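Abhydrolase domain-containing protein (Exiguobacterium antarcticum, PDB 5H3H) is an alpha/beta-hydrolase esterase that probably cleaves short esters with a serine nucleophile and, as a perhydrolase, may also form or handle peracids. Local coordinates at residues S76-N79 with E80-Q84. Residues are numbered along the deposited sequence; the frame is centred on the assembly and turned at random.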
loop_
_atom_site.group_PDB
_atom_site.type_symbol
_atom_site.label_atom_id
_atom_site.label_comp_id
_atom_site.label_asym_id
_atom_site.label_seq_id
_atom_site.Cartn_x
_atom_site.Cartn_y
_atom_site.Cartn_z
ATOM N N SER B 76 -0.785 -9.145 7.286
ATOM C CA SER B 76 -2.163 -9.432 6.778
ATOM C C SER B 76 -3.143 -9.592 7.925
ATOM O O SER B 76 -4.275 -9.092 7.840
ATOM C CB SER B 76 -2.202 -10.652 5.867
ATOM O OG SER B 76 -3.528 -10.847 5.430
ATOM N N ASP B 77 -2.702 -10.249 9.019
ATOM C CA ASP B 77 -3.583 -10.408 10.200
ATOM C C ASP B 77 -3.872 -9.078 10.797
ATOM O O ASP B 77 -4.980 -8.807 11.194
ATOM C CB ASP B 77 -3.051 -11.339 11.307
ATOM C CG ASP B 77 -2.857 -12.815 10.849
ATOM O OD1 ASP B 77 -3.438 -13.246 9.835
ATOM O OD2 ASP B 77 -2.088 -13.568 11.506
ATOM N N ILE B 78 -2.872 -8.205 10.860
ATOM C CA ILE B 78 -3.146 -6.861 11.388
ATOM C C ILE B 78 -4.166 -6.112 10.486
ATOM O O ILE B 78 -5.029 -5.447 11.016
ATOM C CB ILE B 78 -1.890 -6.025 11.570
ATOM C CG1 ILE B 78 -0.925 -6.775 12.541
ATOM C CG2 ILE B 78 -2.229 -4.620 12.057
ATOM C CD1 ILE B 78 -1.556 -7.375 13.776
ATOM N N ASN B 79 -4.042 -6.276 9.183
ATOM C CA ASN B 79 -4.995 -5.670 8.236
ATOM C C ASN B 79 -6.375 -6.134 8.540
ATOM O O ASN B 79 -7.275 -5.322 8.660
ATOM C CB ASN B 79 -4.641 -5.964 6.785
ATOM C CG ASN B 79 -5.628 -5.323 5.794
ATOM O OD1 ASN B 79 -5.751 -4.081 5.698
ATOM N ND2 ASN B 79 -6.361 -6.166 5.084
ATOM N N GLU B 80 -6.539 -7.433 8.777
ATOM C CA GLU B 80 -7.821 -7.937 9.208
ATOM C C GLU B 80 -8.340 -7.334 10.512
ATOM O O GLU B 80 -9.494 -6.982 10.602
ATOM C CB GLU B 80 -7.844 -9.481 9.231
ATOM C CG GLU B 80 -7.554 -10.067 7.866
ATOM C CD GLU B 80 -8.560 -9.592 6.822
ATOM O OE1 GLU B 80 -9.784 -9.542 7.177
ATOM O OE2 GLU B 80 -8.106 -9.300 5.684
ATOM N N VAL B 81 -7.494 -7.169 11.512
ATOM C CA VAL B 81 -7.934 -6.598 12.758
ATOM C C VAL B 81 -8.550 -5.218 12.517
ATOM O O VAL B 81 -9.667 -4.940 12.952
ATOM C CB VAL B 81 -6.759 -6.455 13.800
ATOM C CG1 VAL B 81 -7.175 -5.561 14.940
ATOM C CG2 VAL B 81 -6.304 -7.831 14.340
ATOM N N ILE B 82 -7.801 -4.375 11.834
ATOM C CA ILE B 82 -8.178 -2.976 11.587
ATOM C C ILE B 82 -9.439 -2.915 10.679
ATOM O O ILE B 82 -10.381 -2.203 11.020
ATOM C CB ILE B 82 -6.959 -2.214 11.015
ATOM C CG1 ILE B 82 -6.018 -1.859 12.190
ATOM C CG2 ILE B 82 -7.323 -0.948 10.252
ATOM C CD1 ILE B 82 -4.641 -1.398 11.774
ATOM N N GLN B 83 -9.441 -3.688 9.580
ATOM C CA GLN B 83 -10.574 -3.704 8.612
ATOM C C GLN B 83 -11.843 -4.224 9.251
ATOM O O GLN B 83 -12.878 -3.552 9.184
ATOM C CB GLN B 83 -10.243 -4.527 7.355
ATOM C CG GLN B 83 -9.414 -3.754 6.355
ATOM C CD GLN B 83 -9.362 -4.399 4.981
ATOM O OE1 GLN B 83 -9.733 -5.567 4.795
ATOM N NE2 GLN B 83 -8.893 -3.629 4.000
ATOM N N GLN B 84 -11.780 -5.374 9.923
ATOM C CA GLN B 84 -12.988 -5.947 10.631
ATOM C C GLN B 84 -13.470 -5.181 11.855
ATOM O O GLN B 84 -14.656 -5.207 12.174
ATOM C CB GLN B 84 -12.761 -7.402 11.028
ATOM C CG GLN B 84 -12.567 -8.238 9.793
ATOM C CD GLN B 84 -12.160 -9.657 10.059
ATOM O OE1 GLN B 84 -11.337 -10.188 9.315
ATOM N NE2 GLN B 84 -12.759 -10.297 11.070
HETATM O O HOH W 1 -5.588 -8.939 4.706
#
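The outer end of the Asn-79 side-chain amide, with OD1 and ND2, points onto one face of the Gln-83 amide, one helical turn further on, with the two planes 59° apart. Over that face Asn-79 ND2 comes within 3.5 Å of Gln-83 CD, while Gln-83 CG lies 3.7 Å from Asn-79 OD1. With CG set trans to its own nitrogen (chi1 -180°), Asn-79 has CG beside its carbonyl carbon, which makes the amide project outward next to Gln-83, and ND2 is left facing a bound water. That water, 2.9 Å from Asn-79 ND2, accepts a hydrogen bond from it and donates one to Glu-80 OE2 at 2.7 Å. A third bond, 2.9 Å to Ser-76 OG, lets a single molecule join three side chains of two successive turns. In Glu-80, chi1 (-59°) sets CG beside the backbone N, near the carbonyl oxygen of Ser-76; the bend at chi2 then swings the carboxylate across the helix surface to the side where Asn-79 stands, bringing OE2 to the water.

All this sits on helix 71-85 of the alpha/beta hydrolase fold, part of the connection between parallel strands 50-54 and 90-95; the second of these leads into a GxSxG sequence consistent with a nucleophile elbow. The flank bearing Asn-79, Ile-78 and Ile-82 meets helix 97-109, with Asn-79 touching Tyr-105 and His-109. Ile-78 CG2 and Ile-82 CD1 make a light apolar contact, 4.0 Å apart, between the side chains that pack on Ile-101 and Tyr-105 respectively. Towards the sheet, Val-81 rests on Val-15. Asp-77 forms a salt bridge with Arg-57, in the loop following strand 50-54. Regular i to i+4 bonds carry the backbone through both turns, the shortest across the contact being Gln-83 N to Asn-79 O at 2.9 Å.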